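Local coordinates for flagellar regulatory protein C (Vibrio cholerae, PDB 4QHS), which is a flagellar transcription regulator whose heptameric AAA+ ATPase domain belongs to the sigma-54 activators and probably couples ATP hydrolysis to transcription activation, at residues I58-R64 and D150-L154; S49-M54 and P182-P186; L82-F87 and N124-L129; A187-R191 and P229-V234; A39-I43 and Y176-V180. One frame throughout, in Å; residues are numbered along the deposited sequence.

In the fold
Contacts 1, 2 and 5 are built around the parallel sheet of the AAA+ core, whose strand order 2-3-4-1-5 is that of the family. Contacts 1 and 2 use opposite ends of helix 51-61, their centres about 16 Å apart. Contact 5 lies across the sheet from that helix, about 13 and 14 Å from contacts 1 and 2 (centres), and its strand 41-44 hydrogen-bonds to strands used by both. Contact 2 contains the end of the P-loop and touches contact 4, in the lid region, through Arg-191 and Val-234; their centres are about 12 Å apart. Contact 3 lies toward the neighbouring subunit, which also meets contact 5, and is about 24 Å from contact 2 (centres).

Contact 1 of 5, residues I58-R64 and D150-L154; sequences IHNASPR and DVRVL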
# COMPACT_ATOMS: atom_id res chain seq x y z
N ILE A 58 2.03 10.97 48.47
CA ILE A 58 0.96 11.94 48.35
C ILE A 58 -0.37 11.31 48.78
O ILE A 58 -1.13 11.90 49.55
CB ILE A 58 0.88 12.49 46.92
CG1 ILE A 58 2.05 13.46 46.70
CG2 ILE A 58 -0.45 13.17 46.69
CD1 ILE A 58 2.16 14.00 45.30
N HIS A 59 -0.62 10.09 48.31
CA HIS A 59 -1.83 9.34 48.65
C HIS A 59 -2.01 9.23 50.16
O HIS A 59 -3.07 9.53 50.69
CB HIS A 59 -1.79 7.94 48.04
CG HIS A 59 -3.01 7.12 48.32
ND1 HIS A 59 -4.19 7.30 47.64
CD2 HIS A 59 -3.22 6.12 49.20
CE1 HIS A 59 -5.09 6.43 48.09
NE2 HIS A 59 -4.52 5.70 49.03
N ASN A 60 -0.94 8.81 50.83
CA ASN A 60 -0.99 8.57 52.26
C ASN A 60 -1.10 9.84 53.07
O ASN A 60 -1.54 9.81 54.22
CB ASN A 60 0.23 7.76 52.72
CG ASN A 60 0.32 6.40 52.04
OD1 ASN A 60 -0.70 5.74 51.82
ND2 ASN A 60 1.53 5.98 51.70
N ALA A 61 -0.72 10.98 52.48
CA ALA A 61 -0.79 12.24 53.21
C ALA A 61 -2.14 12.91 52.98
O ALA A 61 -2.48 13.90 53.62
CB ALA A 61 0.34 13.16 52.80
N SER A 62 -2.91 12.37 52.05
CA SER A 62 -4.16 12.97 51.64
C SER A 62 -5.31 12.31 52.40
O SER A 62 -5.15 11.21 52.92
CB SER A 62 -4.36 12.80 50.12
OG SER A 62 -4.89 11.54 49.83
N PRO A 63 -6.47 12.97 52.46
CA PRO A 63 -7.63 12.36 53.12
C PRO A 63 -8.12 11.05 52.47
O PRO A 63 -8.95 10.35 53.05
CB PRO A 63 -8.70 13.44 53.00
CG PRO A 63 -8.29 14.24 51.80
CD PRO A 63 -6.80 14.28 51.89
N ARG A 64 -7.59 10.71 51.30
CA ARG A 64 -8.01 9.50 50.60
C ARG A 64 -7.14 8.30 50.94
O ARG A 64 -7.24 7.25 50.31
CB ARG A 64 -8.00 9.74 49.08
CG ARG A 64 -8.59 11.08 48.70
CD ARG A 64 -8.45 11.36 47.24
NE ARG A 64 -9.40 10.60 46.48
CZ ARG A 64 -10.62 11.02 46.17
NH1 ARG A 64 -11.03 12.22 46.55
NH2 ARG A 64 -11.42 10.24 45.48
N ASP A 150 -15.12 9.32 41.44
CA ASP A 150 -14.63 10.09 42.58
C ASP A 150 -13.18 9.66 42.81
O ASP A 150 -12.90 8.84 43.69
CB ASP A 150 -15.48 9.84 43.83
CG ASP A 150 -14.92 10.53 45.08
OD1 ASP A 150 -14.40 11.66 44.98
OD2 ASP A 150 -15.00 9.93 46.18
N VAL A 151 -12.28 10.19 41.99
CA VAL A 151 -10.91 9.68 41.90
C VAL A 151 -9.89 10.82 41.77
O VAL A 151 -10.03 11.72 40.94
CB VAL A 151 -10.76 8.71 40.68
CG1 VAL A 151 -9.30 8.28 40.50
CG2 VAL A 151 -11.67 7.49 40.82
N ARG A 152 -8.85 10.77 42.61
CA ARG A 152 -7.77 11.73 42.58
C ARG A 152 -6.74 11.27 41.56
O ARG A 152 -6.34 10.10 41.56
CB ARG A 152 -7.13 11.87 43.97
CG ARG A 152 -6.44 13.21 44.23
CD ARG A 152 -4.93 13.12 44.16
NE ARG A 152 -4.32 14.45 44.33
CZ ARG A 152 -3.94 14.97 45.49
NH1 ARG A 152 -4.09 14.29 46.62
NH2 ARG A 152 -3.40 16.19 45.53
N VAL A 153 -6.31 12.17 40.70
CA VAL A 153 -5.37 11.81 39.66
C VAL A 153 -3.96 12.31 39.94
O VAL A 153 -3.73 13.49 40.22
CB VAL A 153 -5.82 12.36 38.30
CG1 VAL A 153 -4.71 12.20 37.29
CG2 VAL A 153 -7.08 11.65 37.85
N LEU A 154 -3.02 11.37 39.88
CA LEU A 154 -1.61 11.67 39.87
C LEU A 154 -1.08 11.22 38.52
O LEU A 154 -1.54 10.20 37.99
CB LEU A 154 -0.86 10.97 41.01
CG LEU A 154 -1.38 11.08 42.45
CD1 LEU A 154 -0.47 10.29 43.36
CD2 LEU A 154 -1.47 12.50 42.91
O HOH W 1 -4.76 11.48 47.11
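The end of helix 51-61 passes strand 152-157 at a distance, CA of Ile-58 lying 8.9 Å from CA of Leu-154 and CA of Arg-64 8.3 Å from CA of Arg-152. Arg-64 lays its CD against CB of Arg-152, 3.6 Å away, and one face of its guanidinium comes over N of that residue. Its NH2 meets Asp-150 OD1 in a weak salt-bridge hydrogen bond, long at 3.3 Å but straight (168°), the two planes turned 73° apart. Asp-150 O lies nearer, at the guanidinium edge in its plane, 2.7 Å from Arg-64 NH2, but at an angle too poor for a hydrogen bond. Arg-152 bends at its second torsion (-104°) to turn back toward the helix. There Ile-58 CG2 sits above one face of its guanidinium near the rim, 3.8 Å from NH1, and Ser-62 CB stands at the edge. Water 1, in the guanidinium plane, accepts from Arg-152 NH1 and donates to Ser-62 OG at 2.7 Å. That hydroxyl donates to His-59 O and accepts from Arg-64 N, closing an ST turn just past the helix. Ile-58 CG2 also touches Leu-154 CD2. Outside the pair, Arg-64 bonds to Gly-111 O and Asp-38, and Arg-152 to the carbonyls of Ala-39 and Val-34. Carboxylates probably offset the charge of Arg-64, while carbonyl oxygens and water 1 would solvate that of Arg-152, letting the two arginines pack close together.

Contact 2 of 5, residues S49-M54 and P182-P186; sequences SGKEVM and PLTWP
A tryptophan and a methionine make this largely apolar, buried contact, in which Leu-183 in edge strand 182-184 of the parallel sheet and Trp-185 just beyond it pack on the end of the P-loop and the first turn of helix 51-61. The sequence SGKE belongs to the Walker A motif, and Lys-51 comes within 7.2 Å of Trp-185, CA to CA. Trp-185 swings its indole toward the loop with CG anti to the backbone N (-163°). Its five-membered ring meets the loop edge-on: Ser-49 O lies near the ring plane, 2.9 Å from NE1, but the bond is weak because the N-H points well off it (119°). Ser-49 OG, itself bonded to Pro-46 O, adds a contact of 3.6 Å to Trp-185 CD1. The six-membered ring is met by Met-54, whose chain bends at its second and third torsions. Its CE fits between Trp-185 CE3, at 3.6 Å, and Leu-183 CD1, at 3.7 Å. The sulfur makes an oblique Met-aromatic contact, SD standing 5.0 Å from the centroid of that ring. Leu-27 of helix 23-35 touches both Leu-183 and Trp-185. On the inner side of the loop, Lys-51 NZ bonds to the carbonyls of Ile-43 and Gly-45, partners consistent with the nucleotide-free state of this crystal. With just one weak polar bond joining the segments, dispersion and sulfur-aromatic attraction probably carry most of the contact, and the indole flanks the P-loop backbone rather than pairing strongly with it.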
# COMPACT_ATOMS: atom_id res chain seq x y z
N SER A 49 13.86 7.45 38.77
CA SER A 49 14.46 8.40 39.70
C SER A 49 13.65 8.43 40.99
O SER A 49 13.61 9.45 41.66
CB SER A 49 14.53 9.79 39.08
OG SER A 49 13.24 10.39 38.96
N GLY A 50 13.00 7.32 41.32
CA GLY A 50 12.25 7.20 42.56
C GLY A 50 10.88 7.87 42.62
O GLY A 50 10.33 8.03 43.71
N LYS A 51 10.33 8.25 41.47
CA LYS A 51 9.03 8.94 41.42
C LYS A 51 7.88 8.15 42.00
O LYS A 51 6.92 8.72 42.52
CB LYS A 51 8.65 9.27 39.98
CG LYS A 51 9.32 10.46 39.36
CD LYS A 51 8.64 10.76 38.03
CE LYS A 51 9.51 11.61 37.15
NZ LYS A 51 8.78 12.05 35.94
N GLU A 52 7.98 6.83 41.87
CA GLU A 52 6.87 5.93 42.16
C GLU A 52 6.38 6.06 43.60
O GLU A 52 5.20 5.86 43.89
CB GLU A 52 7.27 4.49 41.86
CG GLU A 52 8.36 3.91 42.77
CD GLU A 52 9.78 4.31 42.36
OE1 GLU A 52 9.93 5.21 41.52
OE2 GLU A 52 10.74 3.70 42.88
N VAL A 53 7.30 6.42 44.50
CA VAL A 53 6.98 6.47 45.91
C VAL A 53 6.44 7.83 46.34
O VAL A 53 5.62 7.92 47.26
CB VAL A 53 8.21 6.09 46.78
CG1 VAL A 53 8.68 4.68 46.45
CG2 VAL A 53 9.34 7.10 46.60
N MET A 54 6.89 8.89 45.68
CA MET A 54 6.42 10.25 45.95
C MET A 54 4.91 10.34 45.77
O MET A 54 4.21 10.99 46.55
CB MET A 54 7.15 11.25 45.05
CG MET A 54 6.31 12.43 44.60
SD MET A 54 6.62 13.92 45.55
CE MET A 54 7.28 14.96 44.25
N PRO A 182 2.84 21.13 39.22
CA PRO A 182 3.93 20.25 38.85
C PRO A 182 5.03 20.22 39.87
O PRO A 182 5.36 21.21 40.45
CB PRO A 182 4.42 20.86 37.57
CG PRO A 182 3.90 22.15 37.56
CD PRO A 182 2.63 22.13 38.20
N LEU A 183 5.58 19.05 40.08
CA LEU A 183 6.69 18.86 40.95
C LEU A 183 7.79 18.18 40.18
O LEU A 183 7.64 17.09 39.70
CB LEU A 183 6.29 18.02 42.14
CG LEU A 183 5.18 18.62 42.99
CD1 LEU A 183 4.83 17.73 44.07
CD2 LEU A 183 5.66 19.89 43.55
N THR A 184 8.91 18.85 40.07
CA THR A 184 10.01 18.32 39.32
C THR A 184 11.03 17.65 40.22
O THR A 184 11.75 18.27 40.95
CB THR A 184 10.64 19.39 38.46
OG1 THR A 184 9.68 19.90 37.55
CG2 THR A 184 11.76 18.80 37.69
N TRP A 185 11.06 16.34 40.14
CA TRP A 185 11.92 15.50 40.94
C TRP A 185 13.26 15.33 40.26
O TRP A 185 13.41 14.49 39.40
CB TRP A 185 11.23 14.17 41.06
CG TRP A 185 11.71 13.36 42.10
CD1 TRP A 185 12.47 12.27 41.97
CD2 TRP A 185 11.50 13.54 43.48
NE1 TRP A 185 12.75 11.74 43.18
CE2 TRP A 185 12.17 12.52 44.14
CE3 TRP A 185 10.82 14.49 44.23
CZ2 TRP A 185 12.17 12.40 45.50
CZ3 TRP A 185 10.82 14.37 45.58
CH2 TRP A 185 11.49 13.34 46.21
N PRO A 186 14.25 16.11 40.64
CA PRO A 186 15.52 16.19 39.94
C PRO A 186 16.32 14.89 39.84
O PRO A 186 16.09 13.93 40.53
CB PRO A 186 16.29 17.18 40.78
CG PRO A 186 15.82 16.92 42.14
CD PRO A 186 14.44 16.35 42.08

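Contact 3 of 5, residues L82-F87 and N124-L129; sequences LEATLF and NLQAKL
Leu-125 wedges between Leu-82 and Phe-87, touching a different neighbour with each methyl. Its CD1 meets Leu-82 CD2 at 3.6 Å, and its CD2 lies 3.5 Å from Phe-87 CE2, at the edge of the ring and in its plane. The next ring atom, Phe-87 CZ, lies 3.6 Å from Lys-128 CB. Beside these apolar contacts, the extended Glu-83 crosses Lys-128 at about a right angle. Its OE2 approaches Lys-128 CE at 3.3 Å and forms a long salt bridge of 3.5 Å with NZ. The other oxygen, OE1, comes within 3.9 Å of Leu-125 CG. The Lys-128 ammonium has a further partner, Asp-79 of the second subunit, so its charge is probably balanced from both sides of the subunit interface. The two helical segments run almost parallel, 9° apart, with axes 11.4 Å from each other at closest. In this part of the AAA+ core, at the subunit interface, helix 82-87 leads toward the GAFTGA loop, which in sigma-54 activators engages sigma-54. Leu-82 rests on Ile-72 of strand 69-73, Leu-86 and Leu-129 converge on Phe-105 of helix 104-107, and Asn-124, Ala-127 and Lys-128 of helix 123-135 meet the second subunit.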
# COMPACT_ATOMS: atom_id res chain seq x y z
N LEU A 82 -3.61 -0.48 26.50
CA LEU A 82 -3.63 0.65 27.45
C LEU A 82 -5.02 1.24 27.61
O LEU A 82 -5.49 1.41 28.72
CB LEU A 82 -2.67 1.75 27.00
CG LEU A 82 -2.74 3.08 27.78
CD1 LEU A 82 -2.51 2.86 29.28
CD2 LEU A 82 -1.72 4.10 27.23
N GLU A 83 -5.66 1.55 26.49
CA GLU A 83 -7.00 2.12 26.49
C GLU A 83 -8.01 1.16 27.12
O GLU A 83 -8.85 1.57 27.93
CB GLU A 83 -7.42 2.50 25.07
CG GLU A 83 -8.82 3.02 24.95
CD GLU A 83 -9.06 3.66 23.59
OE1 GLU A 83 -8.17 4.39 23.11
OE2 GLU A 83 -10.13 3.44 23.01
N ALA A 84 -7.91 -0.12 26.80
CA ALA A 84 -8.83 -1.10 27.39
C ALA A 84 -8.62 -1.22 28.90
O ALA A 84 -9.58 -1.34 29.67
CB ALA A 84 -8.68 -2.44 26.73
N THR A 85 -7.36 -1.19 29.33
CA THR A 85 -7.06 -1.31 30.75
C THR A 85 -7.56 -0.09 31.51
O THR A 85 -8.18 -0.22 32.56
CB THR A 85 -5.57 -1.47 30.97
OG1 THR A 85 -4.90 -0.37 30.36
CG2 THR A 85 -5.09 -2.72 30.31
N LEU A 86 -7.32 1.09 30.97
CA LEU A 86 -7.75 2.34 31.61
C LEU A 86 -9.27 2.45 31.77
O LEU A 86 -9.77 2.76 32.86
CB LEU A 86 -7.24 3.54 30.82
CG LEU A 86 -5.96 4.17 31.38
CD1 LEU A 86 -5.48 5.31 30.49
CD2 LEU A 86 -6.16 4.64 32.83
N PHE A 87 -10.00 2.20 30.67
CA PHE A 87 -11.43 2.45 30.63
C PHE A 87 -12.27 1.20 30.84
O PHE A 87 -13.46 1.29 31.17
CB PHE A 87 -11.80 3.09 29.29
CG PHE A 87 -11.19 4.44 29.11
CD1 PHE A 87 -11.76 5.55 29.70
CD2 PHE A 87 -10.03 4.60 28.39
CE1 PHE A 87 -11.19 6.80 29.56
CE2 PHE A 87 -9.46 5.85 28.24
CZ PHE A 87 -10.03 6.95 28.83
N ASN A 124 -6.04 10.54 20.59
CA ASN A 124 -7.39 10.05 20.82
C ASN A 124 -7.61 9.69 22.30
O ASN A 124 -8.62 10.05 22.91
CB ASN A 124 -7.66 8.83 19.96
CG ASN A 124 -9.10 8.39 20.04
OD1 ASN A 124 -10.00 9.09 19.57
ND2 ASN A 124 -9.34 7.22 20.64
N LEU A 125 -6.66 8.97 22.85
CA LEU A 125 -6.69 8.59 24.22
C LEU A 125 -6.73 9.79 25.10
O LEU A 125 -7.43 9.82 26.06
CB LEU A 125 -5.46 7.78 24.53
CG LEU A 125 -5.69 6.47 25.24
CD1 LEU A 125 -4.42 5.98 25.82
CD2 LEU A 125 -6.71 6.64 26.31
N GLN A 126 -5.95 10.79 24.76
CA GLN A 126 -5.89 12.01 25.55
C GLN A 126 -7.24 12.72 25.59
O GLN A 126 -7.64 13.24 26.64
CB GLN A 126 -4.85 12.98 25.01
CG GLN A 126 -3.43 12.53 25.15
CD GLN A 126 -2.50 13.52 24.46
OE1 GLN A 126 -2.72 14.72 24.53
NE2 GLN A 126 -1.50 13.01 23.76
N ALA A 127 -7.90 12.78 24.44
CA ALA A 127 -9.24 13.35 24.37
C ALA A 127 -10.20 12.55 25.26
O ALA A 127 -11.05 13.12 25.91
CB ALA A 127 -9.75 13.37 22.92
N LYS A 128 -10.04 11.25 25.32
CA LYS A 128 -10.88 10.47 26.20
C LYS A 128 -10.59 10.80 27.66
O LYS A 128 -11.49 10.93 28.45
CB LYS A 128 -10.72 8.98 25.98
CG LYS A 128 -11.03 8.46 24.61
CD LYS A 128 -12.10 7.43 24.70
CE LYS A 128 -11.74 6.15 24.02
NZ LYS A 128 -12.95 5.46 23.51
N LEU A 129 -9.32 10.95 27.99
CA LEU A 129 -8.91 11.28 29.35
C LEU A 129 -9.43 12.64 29.77
O LEU A 129 -9.88 12.82 30.90
CB LEU A 129 -7.39 11.25 29.47
CG LEU A 129 -6.76 11.60 30.82
CD1 LEU A 129 -7.38 10.79 31.97
CD2 LEU A 129 -5.25 11.37 30.75

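Contact 4 of 5, residues A187-R191 and P229-V234; sequences ALCER and PWPGNV
Leu-188 reaches into the turn before helix 233-247, and each part of its side chain finds a different partner. CB touches two groups, Asn-233 OD1 at 3.4 Å and, roughly at right angles to it, Trp-230 CB at 4.0 Å. Beyond CG the branches part. CD2 runs against the helix start, 3.6 Å from Asn-233 C and 4.1 Å from Val-234 CG2, while CD1 covers the centre of one face of the Arg-191 guanidinium in its own segment. The backbone of Leu-188 is held as well: its N donates to Asn-233 OD1 at 2.6 Å, a short bond that is nearly straight (172°) and lies nearly along the C=O axis (175°). Water 2 adds a second link, accepting from Cys-189 N at 2.8 Å and probably donating to Pro-229 O. Arg-191 pairs with Asp-194, and Trp-230 NE1 bonds to Leu-225 O, so both long side chains have polar partners close by in the lid region. Within 229-234, Trp-230 to Asn-233 form a type I beta turn. The sequence WPGNV is the motif that, in sigma-54 activators, leads into the sensor II helix of the AAA+ lid; here it is joined to the linker that follows strand 182-184.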
# COMPACT_ATOMS: atom_id res chain seq x y z
N ALA A 187 17.27 14.89 38.94
CA ALA A 187 18.09 13.74 38.73
C ALA A 187 19.05 13.58 39.88
O ALA A 187 19.36 14.54 40.55
CB ALA A 187 18.83 13.86 37.46
N LEU A 188 19.50 12.37 40.12
CA LEU A 188 20.35 12.04 41.24
C LEU A 188 21.57 12.93 41.41
O LEU A 188 21.92 13.29 42.50
CB LEU A 188 20.80 10.60 41.13
CG LEU A 188 20.82 9.81 42.41
CD1 LEU A 188 19.81 10.38 43.29
CD2 LEU A 188 20.53 8.37 42.14
N CYS A 189 22.23 13.27 40.33
CA CYS A 189 23.44 14.04 40.43
C CYS A 189 23.15 15.45 40.87
O CYS A 189 24.04 16.22 41.14
CB CYS A 189 24.16 14.07 39.10
SG CYS A 189 23.37 15.04 37.86
N GLU A 190 21.88 15.78 40.93
CA GLU A 190 21.47 17.12 41.30
C GLU A 190 20.99 17.10 42.73
O GLU A 190 20.49 18.08 43.22
CB GLU A 190 20.39 17.63 40.36
CG GLU A 190 20.87 17.73 38.94
CD GLU A 190 19.92 18.45 38.04
OE1 GLU A 190 19.18 19.31 38.52
OE2 GLU A 190 19.91 18.17 36.83
N ARG A 191 21.15 15.97 43.39
CA ARG A 191 20.81 15.89 44.78
C ARG A 191 21.69 14.88 45.47
O ARG A 191 21.23 13.96 46.09
CB ARG A 191 19.36 15.53 44.95
CG ARG A 191 18.88 14.47 44.03
CD ARG A 191 17.53 14.03 44.45
NE ARG A 191 17.01 13.01 43.58
CZ ARG A 191 16.43 11.90 44.00
NH1 ARG A 191 16.30 11.67 45.29
NH2 ARG A 191 16.00 11.02 43.13
N PRO A 229 28.34 10.46 38.39
CA PRO A 229 27.24 11.31 37.91
C PRO A 229 25.89 10.63 37.77
O PRO A 229 24.92 11.31 37.54
CB PRO A 229 27.75 11.79 36.57
CG PRO A 229 28.80 10.94 36.23
CD PRO A 229 29.43 10.42 37.43
N TRP A 230 25.81 9.33 37.93
CA TRP A 230 24.56 8.59 37.87
C TRP A 230 23.67 8.83 36.66
O TRP A 230 22.54 9.19 36.80
CB TRP A 230 23.78 8.73 39.15
CG TRP A 230 24.53 8.19 40.24
CD1 TRP A 230 25.16 8.87 41.19
CD2 TRP A 230 24.79 6.82 40.48
NE1 TRP A 230 25.80 8.04 42.02
CE2 TRP A 230 25.58 6.76 41.62
CE3 TRP A 230 24.42 5.64 39.86
CZ2 TRP A 230 26.01 5.58 42.14
CZ3 TRP A 230 24.85 4.49 40.36
CH2 TRP A 230 25.63 4.45 41.50
N PRO A 231 24.19 8.59 35.49
CA PRO A 231 23.41 8.70 34.27
C PRO A 231 22.09 7.96 34.32
O PRO A 231 21.15 8.41 33.74
CB PRO A 231 24.32 8.07 33.23
CG PRO A 231 25.46 7.54 33.94
CD PRO A 231 25.57 8.22 35.21
N GLY A 232 22.03 6.85 35.02
CA GLY A 232 20.80 6.10 35.12
C GLY A 232 20.02 6.29 36.39
O GLY A 232 19.15 5.53 36.70
N ASN A 233 20.36 7.33 37.12
CA ASN A 233 19.68 7.63 38.36
C ASN A 233 19.45 6.46 39.30
O ASN A 233 20.34 5.67 39.50
CB ASN A 233 18.39 8.35 38.07
CG ASN A 233 18.63 9.72 37.57
OD1 ASN A 233 18.94 10.61 38.33
ND2 ASN A 233 18.54 9.90 36.28
N VAL A 234 18.28 6.39 39.90
CA VAL A 234 18.02 5.42 40.94
C VAL A 234 18.08 3.99 40.47
O VAL A 234 18.48 3.12 41.18
CB VAL A 234 16.69 5.69 41.59
CG1 VAL A 234 16.42 4.71 42.65
CG2 VAL A 234 16.70 7.04 42.16
O HOH W 2 22.03 11.97 37.88

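Contact 5 of 5, residues A39-I43 and Y176-V180; sequences ANVMI and YRLNV
Asn-40 ND2 donates to Arg-177 O over 3.2 Å, a straight bond (172°) joining the lead-in to strand 41-44 with the last turn of helix 172-178. The acceptor lies in the plane of the Asn-40 amide, but ND2 stands above the carbonyl plane, 49° out of it. The same nitrogen makes a weak bond to water 3, which also sits by the Arg-177 guanidinium. Two residues on, in the strand, Met-42 faces the helix end. Its chain leaves with CG anti to the backbone N (179°), then bends at the next two torsions, curling CE back against Leu-178 CB at 3.6 Å. Leu-178 O comes down on Met-42 CB at 3.3 Å, and Asn-179 OD1 lies 3.6 Å from Met-42 CG, so the first two carbons of the Met-42 side chain have two carbonyl oxygens on the side facing the helix end. This is the alpha/beta sandwich of an AAA+ core: strand 41-44, between 152-157 and 182-184 in the parallel sheet, sends Met-42 to one layer of helices, while Val-41 and Ile-43 point to the other, onto Ile-58 and Met-54 of helix 51-61. Asn-179 is the first residue to leave helical geometry, and its ND2 makes a weak bond back to Tyr-175 O, which would help fix the amide beside the methionine. Leu-133 of helix 123-135 touches both Asn-40 and Leu-178. Past the helix, Val-180 O accepts from Arg-243 NH1 of the second subunit, and Ala-39 packs on Ile-246 of that subunit.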
# COMPACT_ATOMS: atom_id res chain seq x y z
N ALA A 39 -6.41 18.20 44.05
CA ALA A 39 -5.85 18.61 42.78
C ALA A 39 -5.05 17.55 42.07
O ALA A 39 -4.45 16.71 42.69
CB ALA A 39 -5.02 19.82 42.96
N ASN A 40 -5.02 17.62 40.75
CA ASN A 40 -4.20 16.77 39.95
C ASN A 40 -2.77 17.13 40.14
O ASN A 40 -2.44 18.28 40.23
CB ASN A 40 -4.52 16.92 38.49
CG ASN A 40 -5.89 16.51 38.14
OD1 ASN A 40 -6.44 15.60 38.70
ND2 ASN A 40 -6.43 17.16 37.19
N VAL A 41 -1.92 16.14 40.20
CA VAL A 41 -0.50 16.35 40.43
C VAL A 41 0.35 15.71 39.34
O VAL A 41 0.24 14.50 39.08
CB VAL A 41 -0.03 15.78 41.78
CG1 VAL A 41 1.46 16.01 41.93
CG2 VAL A 41 -0.82 16.37 42.93
N MET A 42 1.17 16.52 38.69
CA MET A 42 2.10 16.04 37.68
C MET A 42 3.51 15.93 38.27
O MET A 42 4.06 16.92 38.74
CB MET A 42 2.11 16.98 36.47
CG MET A 42 3.08 16.55 35.38
SD MET A 42 2.61 15.02 34.55
CE MET A 42 0.99 15.52 33.96
N ILE A 43 4.09 14.74 38.24
CA ILE A 43 5.46 14.56 38.72
C ILE A 43 6.44 14.40 37.56
O ILE A 43 6.43 13.37 36.84
CB ILE A 43 5.60 13.35 39.65
CG1 ILE A 43 4.46 13.32 40.68
CG2 ILE A 43 6.97 13.37 40.33
CD1 ILE A 43 4.43 12.05 41.50
N TYR A 176 -3.03 21.80 30.58
CA TYR A 176 -3.37 22.71 31.64
C TYR A 176 -4.08 22.03 32.78
O TYR A 176 -3.81 22.30 33.92
CB TYR A 176 -4.16 23.90 31.12
CG TYR A 176 -3.29 24.99 30.58
CD1 TYR A 176 -2.37 25.60 31.37
CD2 TYR A 176 -3.37 25.38 29.27
CE1 TYR A 176 -1.57 26.57 30.89
CE2 TYR A 176 -2.57 26.35 28.78
CZ TYR A 176 -1.66 26.93 29.59
OH TYR A 176 -0.85 27.91 29.12
N ARG A 177 -4.97 21.11 32.47
CA ARG A 177 -5.65 20.39 33.52
C ARG A 177 -4.74 19.52 34.36
O ARG A 177 -4.91 19.40 35.53
CB ARG A 177 -6.79 19.59 32.96
CG ARG A 177 -8.06 20.31 33.01
CD ARG A 177 -9.14 19.48 32.52
NE ARG A 177 -10.42 20.14 32.68
CZ ARG A 177 -11.22 19.98 33.72
NH1 ARG A 177 -10.89 19.18 34.71
NH2 ARG A 177 -12.35 20.62 33.76
N LEU A 178 -3.76 18.92 33.75
CA LEU A 178 -2.86 18.04 34.49
C LEU A 178 -1.68 18.76 35.16
O LEU A 178 -0.95 18.16 35.95
CB LEU A 178 -2.32 16.95 33.57
CG LEU A 178 -3.30 15.86 33.14
CD1 LEU A 178 -2.66 14.99 32.07
CD2 LEU A 178 -3.69 15.01 34.32
N ASN A 179 -1.47 20.02 34.82
CA ASN A 179 -0.35 20.76 35.34
C ASN A 179 -0.69 21.97 36.21
O ASN A 179 -0.05 22.98 36.13
CB ASN A 179 0.57 21.19 34.21
CG ASN A 179 1.57 20.13 33.84
OD1 ASN A 179 2.61 20.01 34.43
ND2 ASN A 179 1.23 19.34 32.87
N VAL A 180 -1.70 21.85 37.03
CA VAL A 180 -1.95 22.86 38.04
C VAL A 180 -0.76 22.96 38.98
O VAL A 180 -0.38 24.06 39.40
CB VAL A 180 -3.21 22.54 38.87
CG1 VAL A 180 -3.37 23.54 39.98
CG2 VAL A 180 -4.42 22.59 37.97
O HOH W 3 -9.27 18.20 36.34